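Local coordinates for protein abietadiene synthase, chloroplastic (Abies grandis, PDB 3S9V) that belongs to the terpene synthase family, as a predominantly alpha-helical plastid protein with an N-terminal helical domain and a metal-binding domain, at residues S38-M43 with R287-E292; E130-Q135 with L167-D172; N349-C354 with K387-R392. One frame throughout, in Å; residues are numbered along the deposited sequence.

Interaction 1 of 3, residues S38-M43 with R287-E292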
loop_
_atom_site.group_PDB
_atom_site.type_symbol
_atom_site.label_atom_id
_atom_site.label_comp_id
_atom_site.label_asym_id
_atom_site.label_seq_id
_atom_site.Cartn_x
_atom_site.Cartn_y
_atom_site.Cartn_z
ATOM N N SER A 38 -11.090 -4.981 -19.757
ATOM C CA SER A 38 -12.465 -4.549 -19.954
ATOM C C SER A 38 -13.368 -5.174 -18.886
ATOM O O SER A 38 -14.365 -4.579 -18.481
ATOM C CB SER A 38 -12.951 -4.915 -21.365
ATOM O OG SER A 38 -13.040 -6.317 -21.532
ATOM N N GLU A 39 -13.002 -6.364 -18.417
ATOM C CA GLU A 39 -13.790 -7.049 -17.400
ATOM C C GLU A 39 -13.634 -6.390 -16.037
ATOM O O GLU A 39 -14.585 -6.308 -15.260
ATOM C CB GLU A 39 -13.387 -8.524 -17.318
ATOM C CG GLU A 39 -13.887 -9.353 -18.490
ATOM C CD GLU A 39 -13.480 -10.813 -18.399
ATOM O OE1 GLU A 39 -13.989 -11.623 -19.206
ATOM O OE2 GLU A 39 -12.651 -11.150 -17.527
ATOM N N ILE A 40 -12.423 -5.923 -15.756
ATOM C CA ILE A 40 -12.133 -5.260 -14.494
ATOM C C ILE A 40 -12.715 -3.850 -14.511
ATOM O O ILE A 40 -13.128 -3.326 -13.474
ATOM C CB ILE A 40 -10.611 -5.220 -14.238
ATOM C CG1 ILE A 40 -10.117 -6.635 -13.932
ATOM C CG2 ILE A 40 -10.288 -4.272 -13.094
ATOM C CD1 ILE A 40 -8.616 -6.738 -13.784
ATOM N N LYS A 41 -12.759 -3.237 -15.688
ATOM C CA LYS A 41 -13.349 -1.905 -15.788
ATOM C C LYS A 41 -14.843 -2.025 -15.491
ATOM O O LYS A 41 -15.439 -1.132 -14.896
ATOM C CB LYS A 41 -13.150 -1.309 -17.185
ATOM C CG LYS A 41 -11.776 -0.713 -17.430
ATOM C CD LYS A 41 -11.747 0.015 -18.762
ATOM C CE LYS A 41 -10.431 0.736 -18.984
ATOM N NZ LYS A 41 -10.452 1.507 -20.261
ATOM N N ASN A 42 -15.447 -3.132 -15.910
ATOM C CA ASN A 42 -16.867 -3.339 -15.652
ATOM C C ASN A 42 -17.078 -3.525 -14.149
ATOM O O ASN A 42 -18.062 -3.042 -13.597
ATOM C CB ASN A 42 -17.395 -4.560 -16.414
ATOM C CG ASN A 42 -18.913 -4.682 -16.342
ATOM O OD1 ASN A 42 -19.643 -3.827 -16.854
ATOM N ND2 ASN A 42 -19.396 -5.745 -15.702
ATOM N N MET A 43 -16.163 -4.236 -13.491
ATOM C CA MET A 43 -16.277 -4.426 -12.049
ATOM C C MET A 43 -16.358 -3.060 -11.377
ATOM O O MET A 43 -17.256 -2.808 -10.570
ATOM C CB MET A 43 -15.072 -5.183 -11.496
ATOM C CG MET A 43 -15.254 -6.693 -11.406
ATOM S SD MET A 43 -13.732 -7.526 -10.885
ATOM C CE MET A 43 -13.528 -6.861 -9.299
ATOM N N ARG A 287 -2.460 1.676 -13.984
ATOM C CA ARG A 287 -2.428 2.614 -15.110
ATOM C C ARG A 287 -3.545 2.341 -16.108
ATOM O O ARG A 287 -3.956 3.231 -16.857
ATOM C CB ARG A 287 -1.076 2.573 -15.838
ATOM C CG ARG A 287 -0.817 1.318 -16.675
ATOM C CD ARG A 287 0.556 1.387 -17.343
ATOM N NE ARG A 287 0.812 0.283 -18.271
ATOM C CZ ARG A 287 1.087 -0.962 -17.901
ATOM N NH1 ARG A 287 1.146 -1.283 -16.615
ATOM N NH2 ARG A 287 1.316 -1.889 -18.819
ATOM N N HIS A 288 -4.042 1.108 -16.107
ATOM C CA HIS A 288 -5.101 0.705 -17.022
ATOM C C HIS A 288 -6.506 1.133 -16.594
ATOM O O HIS A 288 -7.464 0.936 -17.343
ATOM C CB HIS A 288 -5.096 -0.815 -17.185
ATOM C CG HIS A 288 -3.798 -1.371 -17.681
ATOM N ND1 HIS A 288 -3.267 -1.042 -18.909
ATOM C CD2 HIS A 288 -2.937 -2.255 -17.124
ATOM C CE1 HIS A 288 -2.137 -1.701 -19.089
ATOM N NE2 HIS A 288 -1.914 -2.445 -18.021
ATOM N N PHE A 289 -6.641 1.722 -15.408
ATOM C CA PHE A 289 -7.965 2.106 -14.913
ATOM C C PHE A 289 -8.025 3.478 -14.266
ATOM O O PHE A 289 -8.721 3.663 -13.270
ATOM C CB PHE A 289 -8.429 1.078 -13.885
ATOM C CG PHE A 289 -8.123 -0.331 -14.267
ATOM C CD1 PHE A 289 -8.899 -0.996 -15.217
ATOM C CD2 PHE A 289 -7.038 -0.992 -13.702
ATOM C CE1 PHE A 289 -8.594 -2.304 -15.596
ATOM C CE2 PHE A 289 -6.724 -2.293 -14.072
ATOM C CZ PHE A 289 -7.508 -2.954 -15.026
ATOM N N LYS A 290 -7.314 4.444 -14.822
ATOM C CA LYS A 290 -7.305 5.772 -14.234
ATOM C C LYS A 290 -8.680 6.413 -14.077
ATOM O O LYS A 290 -8.962 7.028 -13.044
ATOM C CB LYS A 290 -6.355 6.680 -15.019
ATOM C CG LYS A 290 -4.899 6.223 -14.890
ATOM C CD LYS A 290 -3.892 7.307 -15.272
ATOM C CE LYS A 290 -3.916 7.626 -16.763
ATOM N NZ LYS A 290 -3.477 6.474 -17.606
ATOM N N GLU A 291 -9.540 6.253 -15.077
ATOM C CA GLU A 291 -10.885 6.828 -15.034
ATOM C C GLU A 291 -11.766 6.155 -13.987
ATOM O O GLU A 291 -12.603 6.808 -13.363
ATOM C CB GLU A 291 -11.570 6.699 -16.397
ATOM C CG GLU A 291 -10.912 7.458 -17.534
ATOM C CD GLU A 291 -11.489 7.070 -18.887
ATOM O OE1 GLU A 291 -11.220 5.936 -19.343
ATOM O OE2 GLU A 291 -12.220 7.891 -19.488
ATOM N N GLU A 292 -11.582 4.850 -13.807
ATOM C CA GLU A 292 -12.369 4.087 -12.847
ATOM C C GLU A 292 -11.945 4.413 -11.425
ATOM O O GLU A 292 -12.786 4.582 -10.539
ATOM C CB GLU A 292 -12.196 2.583 -13.080
ATOM C CG GLU A 292 -12.785 2.055 -14.378
ATOM C CD GLU A 292 -12.197 2.711 -15.610
ATOM O OE1 GLU A 292 -10.952 2.756 -15.733
ATOM O OE2 GLU A 292 -12.987 3.175 -16.462
HETATM O O HOH W 1 -7.182 1.535 -20.154
#

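Interaction 2 of 3, residues E130-Q135 with L167-D172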
loop_
_atom_site.group_PDB
_atom_site.type_symbol
_atom_site.label_atom_id
_atom_site.label_comp_id
_atom_site.label_asym_id
_atom_site.label_seq_id
_atom_site.Cartn_x
_atom_site.Cartn_y
_atom_site.Cartn_z
ATOM N N GLU A 130 -27.814 -33.272 13.229
ATOM C CA GLU A 130 -26.778 -34.289 13.108
ATOM C C GLU A 130 -25.432 -33.658 12.807
ATOM O O GLU A 130 -24.421 -34.042 13.396
ATOM C CB GLU A 130 -27.152 -35.291 12.018
ATOM C CG GLU A 130 -28.564 -35.833 12.195
ATOM C CD GLU A 130 -28.930 -36.910 11.193
ATOM O OE1 GLU A 130 -28.442 -36.856 10.043
ATOM O OE2 GLU A 130 -29.724 -37.804 11.557
ATOM N N PHE A 131 -25.404 -32.687 11.897
ATOM C CA PHE A 131 -24.138 -32.033 11.590
ATOM C C PHE A 131 -23.615 -31.341 12.834
ATOM O O PHE A 131 -22.456 -31.500 13.202
ATOM C CB PHE A 131 -24.278 -30.977 10.499
ATOM C CG PHE A 131 -23.044 -30.133 10.346
ATOM C CD1 PHE A 131 -21.964 -30.590 9.600
ATOM C CD2 PHE A 131 -22.922 -28.923 11.025
ATOM C CE1 PHE A 131 -20.785 -29.862 9.536
ATOM C CE2 PHE A 131 -21.746 -28.190 10.966
ATOM C CZ PHE A 131 -20.676 -28.659 10.222
ATOM N N PHE A 132 -24.477 -30.563 13.478
ATOM C CA PHE A 132 -24.084 -29.837 14.677
ATOM C C PHE A 132 -23.509 -30.772 15.732
ATOM O O PHE A 132 -22.515 -30.444 16.376
ATOM C CB PHE A 132 -25.279 -29.067 15.247
ATOM C CG PHE A 132 -24.977 -28.336 16.532
ATOM C CD1 PHE A 132 -24.924 -29.017 17.744
ATOM C CD2 PHE A 132 -24.738 -26.969 16.529
ATOM C CE1 PHE A 132 -24.639 -28.345 18.928
ATOM C CE2 PHE A 132 -24.450 -26.290 17.706
ATOM C CZ PHE A 132 -24.401 -26.976 18.906
ATOM N N ARG A 133 -24.133 -31.932 15.907
ATOM C CA ARG A 133 -23.665 -32.903 16.891
ATOM C C ARG A 133 -22.307 -33.495 16.507
ATOM O O ARG A 133 -21.427 -33.647 17.354
ATOM C CB ARG A 133 -24.697 -34.029 17.073
ATOM C CG ARG A 133 -24.184 -35.215 17.884
ATOM C CD ARG A 133 -25.327 -36.065 18.431
ATOM N NE ARG A 133 -26.282 -36.427 17.395
ATOM C CZ ARG A 133 -27.534 -35.991 17.348
ATOM N NH1 ARG A 133 -27.997 -35.172 18.288
ATOM N NH2 ARG A 133 -28.325 -36.373 16.353
ATOM N N THR A 134 -22.125 -33.819 15.233
ATOM C CA THR A 134 -20.854 -34.385 14.808
ATOM C C THR A 134 -19.747 -33.343 14.889
ATOM O O THR A 134 -18.642 -33.626 15.348
ATOM C CB THR A 134 -20.920 -34.914 13.370
ATOM O OG1 THR A 134 -22.012 -35.833 13.247
ATOM C CG2 THR A 134 -19.623 -35.626 13.017
ATOM N N GLN A 135 -20.051 -32.131 14.449
ATOM C CA GLN A 135 -19.076 -31.051 14.471
ATOM C C GLN A 135 -18.791 -30.559 15.893
ATOM O O GLN A 135 -17.670 -30.157 16.202
ATOM C CB GLN A 135 -19.568 -29.886 13.612
ATOM C CG GLN A 135 -18.573 -28.748 13.524
ATOM C CD GLN A 135 -17.265 -29.191 12.909
ATOM O OE1 GLN A 135 -17.215 -29.557 11.732
ATOM N NE2 GLN A 135 -16.198 -29.173 13.706
ATOM N N LEU A 167 -34.347 -28.607 21.824
ATOM C CA LEU A 167 -33.578 -29.228 20.751
ATOM C C LEU A 167 -32.551 -30.214 21.320
ATOM O O LEU A 167 -31.874 -29.926 22.312
ATOM C CB LEU A 167 -32.873 -28.158 19.919
ATOM C CG LEU A 167 -33.782 -27.191 19.158
ATOM C CD1 LEU A 167 -32.922 -26.221 18.369
ATOM C CD2 LEU A 167 -34.703 -27.965 18.222
ATOM N N ASP A 168 -32.438 -31.373 20.680
ATOM C CA ASP A 168 -31.523 -32.419 21.126
ATOM C C ASP A 168 -30.070 -32.171 20.731
ATOM O O ASP A 168 -29.606 -32.636 19.692
ATOM C CB ASP A 168 -31.999 -33.771 20.583
ATOM C CG ASP A 168 -31.176 -34.937 21.098
ATOM O OD1 ASP A 168 -30.821 -34.935 22.295
ATOM O OD2 ASP A 168 -30.895 -35.862 20.305
ATOM N N LEU A 169 -29.352 -31.443 21.576
ATOM C CA LEU A 169 -27.954 -31.136 21.312
ATOM C C LEU A 169 -27.068 -31.596 22.464
ATOM O O LEU A 169 -27.512 -31.683 23.609
ATOM C CB LEU A 169 -27.777 -29.630 21.088
ATOM C CG LEU A 169 -28.570 -29.000 19.940
ATOM C CD1 LEU A 169 -28.322 -27.498 19.898
ATOM C CD2 LEU A 169 -28.164 -29.647 18.628
ATOM N N PRO A 170 -25.796 -31.895 22.168
ATOM C CA PRO A 170 -24.791 -32.356 23.130
ATOM C C PRO A 170 -24.396 -31.294 24.148
ATOM O O PRO A 170 -23.209 -31.043 24.352
ATOM C CB PRO A 170 -23.611 -32.735 22.238
ATOM C CG PRO A 170 -24.241 -33.027 20.923
ATOM C CD PRO A 170 -25.255 -31.942 20.802
ATOM N N TYR A 171 -25.389 -30.684 24.788
ATOM C CA TYR A 171 -25.144 -29.635 25.774
ATOM C C TYR A 171 -24.077 -29.983 26.800
ATOM O O TYR A 171 -23.361 -29.102 27.275
ATOM C CB TYR A 171 -26.437 -29.288 26.515
ATOM C CG TYR A 171 -27.545 -28.808 25.610
ATOM C CD1 TYR A 171 -27.399 -27.648 24.851
ATOM C CD2 TYR A 171 -28.731 -29.524 25.494
ATOM C CE1 TYR A 171 -28.405 -27.218 23.998
ATOM C CE2 TYR A 171 -29.745 -29.102 24.645
ATOM C CZ TYR A 171 -29.576 -27.951 23.898
ATOM O OH TYR A 171 -30.570 -27.552 23.032
ATOM N N ASP A 172 -23.968 -31.261 27.147
ATOM C CA ASP A 172 -22.988 -31.677 28.144
ATOM C C ASP A 172 -21.552 -31.738 27.659
ATOM O O ASP A 172 -20.642 -31.955 28.455
ATOM C CB ASP A 172 -23.382 -33.024 28.742
ATOM C CG ASP A 172 -24.673 -32.945 29.521
ATOM O OD1 ASP A 172 -24.794 -32.015 30.346
ATOM O OD2 ASP A 172 -25.561 -33.804 29.317
#

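Interaction 3 of 3, residues N349-C354 with K387-R392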
loop_
_atom_site.group_PDB
_atom_site.type_symbol
_atom_site.label_atom_id
_atom_site.label_comp_id
_atom_site.label_asym_id
_atom_site.label_seq_id
_atom_site.Cartn_x
_atom_site.Cartn_y
_atom_site.Cartn_z
ATOM N N ASN A 349 -1.455 7.489 25.486
ATOM C CA ASN A 349 -0.052 7.087 25.516
ATOM C C ASN A 349 0.633 6.950 24.165
ATOM O O ASN A 349 1.795 6.546 24.098
ATOM C CB ASN A 349 0.092 5.771 26.279
ATOM C CG ASN A 349 -0.374 5.878 27.717
ATOM O OD1 ASN A 349 0.194 6.628 28.512
ATOM N ND2 ASN A 349 -1.414 5.126 28.059
ATOM N N GLY A 350 -0.072 7.267 23.087
ATOM C CA GLY A 350 0.544 7.166 21.777
ATOM C C GLY A 350 0.378 5.837 21.060
ATOM O O GLY A 350 1.033 5.597 20.043
ATOM N N GLU A 351 -0.470 4.960 21.589
ATOM C CA GLU A 351 -0.722 3.676 20.946
ATOM C C GLU A 351 -1.966 3.846 20.094
ATOM O O GLU A 351 -2.877 4.575 20.472
ATOM C CB GLU A 351 -0.958 2.580 21.985
ATOM C CG GLU A 351 0.288 2.184 22.738
ATOM C CD GLU A 351 1.427 1.839 21.801
ATOM O OE1 GLU A 351 1.241 0.944 20.946
ATOM O OE2 GLU A 351 2.504 2.464 21.918
ATOM N N PHE A 352 -2.000 3.196 18.939
ATOM C CA PHE A 352 -3.163 3.300 18.066
ATOM C C PHE A 352 -3.929 1.989 18.019
ATOM O O PHE A 352 -3.330 0.913 17.980
ATOM C CB PHE A 352 -2.747 3.695 16.651
ATOM C CG PHE A 352 -2.176 5.072 16.556
ATOM C CD1 PHE A 352 -0.915 5.350 17.069
ATOM C CD2 PHE A 352 -2.906 6.096 15.960
ATOM C CE1 PHE A 352 -0.387 6.626 16.986
ATOM C CE2 PHE A 352 -2.391 7.376 15.872
ATOM C CZ PHE A 352 -1.127 7.644 16.386
ATOM N N PHE A 353 -5.256 2.093 18.022
ATOM C CA PHE A 353 -6.122 0.928 17.990
ATOM C C PHE A 353 -7.151 1.087 16.865
ATOM O O PHE A 353 -7.348 2.188 16.355
ATOM C CB PHE A 353 -6.781 0.767 19.363
ATOM C CG PHE A 353 -5.785 0.568 20.484
ATOM C CD1 PHE A 353 -5.253 -0.693 20.745
ATOM C CD2 PHE A 353 -5.343 1.646 21.238
ATOM C CE1 PHE A 353 -4.291 -0.875 21.742
ATOM C CE2 PHE A 353 -4.379 1.482 22.238
ATOM C CZ PHE A 353 -3.854 0.216 22.490
ATOM N N CYS A 354 -7.789 -0.012 16.471
ATOM C CA CYS A 354 -8.746 0.011 15.374
ATOM C C CYS A 354 -10.020 0.816 15.654
ATOM O O CYS A 354 -10.642 1.351 14.731
ATOM C CB CYS A 354 -9.097 -1.427 14.966
ATOM S SG CYS A 354 -9.760 -1.599 13.282
ATOM N N LYS A 387 3.764 5.819 12.930
ATOM C CA LYS A 387 4.887 5.064 12.393
ATOM C C LYS A 387 5.586 4.279 13.508
ATOM O O LYS A 387 5.871 3.093 13.359
ATOM C CB LYS A 387 5.889 6.016 11.720
ATOM C CG LYS A 387 7.139 5.332 11.164
ATOM C CD LYS A 387 8.249 6.333 10.829
ATOM C CE LYS A 387 7.881 7.229 9.651
ATOM N NZ LYS A 387 8.971 8.194 9.299
ATOM N N LEU A 388 5.854 4.940 14.629
ATOM C CA LEU A 388 6.531 4.281 15.746
ATOM C C LEU A 388 5.725 3.132 16.355
ATOM O O LEU A 388 6.251 2.038 16.538
ATOM C CB LEU A 388 6.880 5.306 16.830
ATOM C CG LEU A 388 7.865 6.392 16.394
ATOM C CD1 LEU A 388 8.068 7.385 17.525
ATOM C CD2 LEU A 388 9.190 5.753 15.992
ATOM N N CYS A 389 4.455 3.386 16.663
ATOM C CA CYS A 389 3.577 2.373 17.253
ATOM C C CYS A 389 3.433 1.157 16.347
ATOM O O CYS A 389 3.598 0.029 16.794
ATOM C CB CYS A 389 2.186 2.963 17.532
ATOM S SG CYS A 389 0.875 1.741 17.888
ATOM N N THR A 390 3.124 1.389 15.077
ATOM C CA THR A 390 2.953 0.289 14.141
ATOM C C THR A 390 4.238 -0.506 13.944
ATOM O O THR A 390 4.195 -1.728 13.828
ATOM C CB THR A 390 2.412 0.771 12.760
ATOM O OG1 THR A 390 3.282 1.765 12.198
ATOM C CG2 THR A 390 1.009 1.335 12.912
ATOM N N GLU A 391 5.379 0.174 13.918
ATOM C CA GLU A 391 6.645 -0.530 13.750
ATOM C C GLU A 391 6.903 -1.485 14.908
ATOM O O GLU A 391 7.232 -2.651 14.690
ATOM C CB GLU A 391 7.813 0.452 13.629
ATOM C CG GLU A 391 8.178 0.788 12.192
ATOM C CD GLU A 391 9.522 1.487 12.077
ATOM O OE1 GLU A 391 9.623 2.664 12.490
ATOM O OE2 GLU A 391 10.483 0.852 11.582
ATOM N N ARG A 392 6.756 -0.999 16.137
ATOM C CA ARG A 392 6.983 -1.858 17.295
ATOM C C ARG A 392 6.000 -3.022 17.318
ATOM O O ARG A 392 6.357 -4.149 17.669
ATOM C CB ARG A 392 6.883 -1.050 18.595
ATOM C CG ARG A 392 8.110 -0.184 18.848
ATOM C CD ARG A 392 8.083 0.537 20.192
ATOM N NE ARG A 392 7.208 1.707 20.207
ATOM C CZ ARG A 392 5.887 1.660 20.353
ATOM N NH1 ARG A 392 5.277 0.490 20.502
ATOM N NH2 ARG A 392 5.180 2.785 20.353
HETATM O O HOH W 2 2.621 -0.540 19.533
#

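Interaction 1 of 3, residues S38-M43 with R287-E292
The ring of Phe289 is the apolar centre of this contact, and two neighbouring residues of one helix reach it from different directions. Ile40 comes over a face: its CG2 lies 3.9 Å from the centroid of the Phe289 ring and 27° off the ring normal, a CH-pi contact displaced toward the CE1-CZ rim. The first torsion of Ile40 (chi1 -70°) places this methyl anti to the backbone N. Lys41 meets the same ring at its edge, with Lys41 CG in the ring plane and 3.6 Å from Phe289 CD1. Beyond CG the lysine chain is extended, so Lys41 CE passes 3.4 Å from His288 O and the ammonium arrives beside a water. That water donates to His288 O (2.9 Å) and accepts a weak bond from Lys41 NZ (3.3 Å), bridging the two segments. A bend at chi2 (59°) turns the carboxylate of Glu292 alongside the lysine methylenes, where Glu292 CD is 3.9 Å from Lys41 CG. Lys41 NZ lies 4.6 Å from Glu291 OE1, beyond direct ionic contact, but Glu291 and Glu292 together would probably help stabilise the ammonium charge.

In the second shell, His288 CB packs against the opposite face of the Phe289 ring, 3.7 Å above its plane. Asp470 of helix 461-491 forms a salt bridge with Arg287 and accepts a weak hydrogen bond from His288, while Ile40 and Phe289 both touch Leu466 of that helix. Phe289 itself is the N-cap residue of helix 290-301. The N-terminal helix is thus packed against a helix start met far later in sequence, consistent with the three-domain architecture of plant diterpene synthases, in which the beta domain is interrupted by an inserted gamma domain.

Interaction 2 of 3, residues E130-Q135 with L167-D172
One face of the Phe132 ring carries Leu169 CD1, 3.9 Å above the plane and offset toward the rim, while Pro170 CD lies at the ring edge, 4.1 Å from Phe132 CE1. The other leucine methyl closes in tightly, Leu169 CD2 being 3.4 Å from Phe132 CD1. A second ring uses the same leucine: Leu169 CB sits 3.7 Å above one face of Tyr171, so that Leu169 touches both aromatics. With CG anti to the backbone N (chi1 177°), Phe132 is directed off helix 122-136 toward the loop, and it also touches Phe155 and Leu159 of helix 151-164. This helix-against-connecting-loop packing lies in an all-helical region that probably corresponds to the gamma domain of the plant diterpene synthase fold; the loop joins helices 151-164 and 174-187.

Arg133 crosses Pro170 at about a right angle, its CG 3.7 Å from Pro170 CG. A bend at chi3 (51°) then brings the guanidinium to Asp168, where Arg133 NH1 and Asp168 OD2 form a long salt bridge of 3.6 Å, the two charged planes 40° apart. The loop presents these groups through inverse gamma turns centred on Asp168 and Pro170; across the latter, Tyr171 N donates to Leu169 O at 2.6 Å. Tyr171 OH donates to Leu167 O (2.8 Å), approaching from above the carbonyl plane and tying the loop to itself.

Interaction 3 of 3, residues N349-C354 with K387-R392
The thiol of Cys389 is set anti to its backbone N (chi1 166°), which points SG out of helix 381-397 at the loop, while a bend at chi2 of Glu351 (-52°) curls the carboxylate toward the same helix and a bend at chi3 of Arg392 brings the guanidinium across to meet it. The contact joins an irregular loop to a helix within the N-terminal domain family region of the terpene synthase, a mainly helical part of the fold that probably corresponds to its beta domain.

Phe352 N donates to Cys389 SG at 3.4 Å, and the N-H...S angle of 167° makes the bond nearly straight, so the buried sulfur serves as acceptor for a loop amide. The Phe352 side chain lies against the same residue, with Cys389 CB at its edge, 3.9 Å from Phe352 CD1. The sulfur is also edge-on: Cys389 SG is 5.5 Å from the Phe352 ring centroid, a Cys sulfur-aromatic contact.

Arg392 and Glu351 cross at about a right angle and form a salt bridge, in which Arg392 NH2 donates at 3.1 Å to the syn lone pair of Glu351 OE2. The other oxygen, Glu351 OE1, has a second cationic partner in Arg361, so two arginines grip the carboxylate, which would be expected to favour its ionised form. Arg361 also bonds to Phe352 O, and Asp347 accepts the backbone N-H of Asn349 and of Glu351; these bonds fix the loop that presents the acid.

A water joins the polar network: it donates to Glu351 OE1 at a short 2.5 Å and to Cys389 O at 3.0 Å, and it accepts a weak bond of 3.0 Å from Arg392 NH1.

Along the chain, interaction 2 is nested inside the loop closed by interaction 1, and interaction 3 opens after both have closed. None touches another: the centres of interactions 1 and 2 are 49 Å apart, those of 2 and 3 are 43 Å, and those of 1 and 3 are 35 Å, the last pair on opposite sides of the chain's centre. Interaction 2 lies farthest out, about 45 Å from that centre, among helices 122-136, 151-164 and 174-187. Residues 287-292 and all of interaction 3 belong to the terpene synthase N-terminal domain. This arrangement fits a helical domain inserted between helix 29-46 and the later helices 290-301 and 461-491, against which helix 29-46 packs.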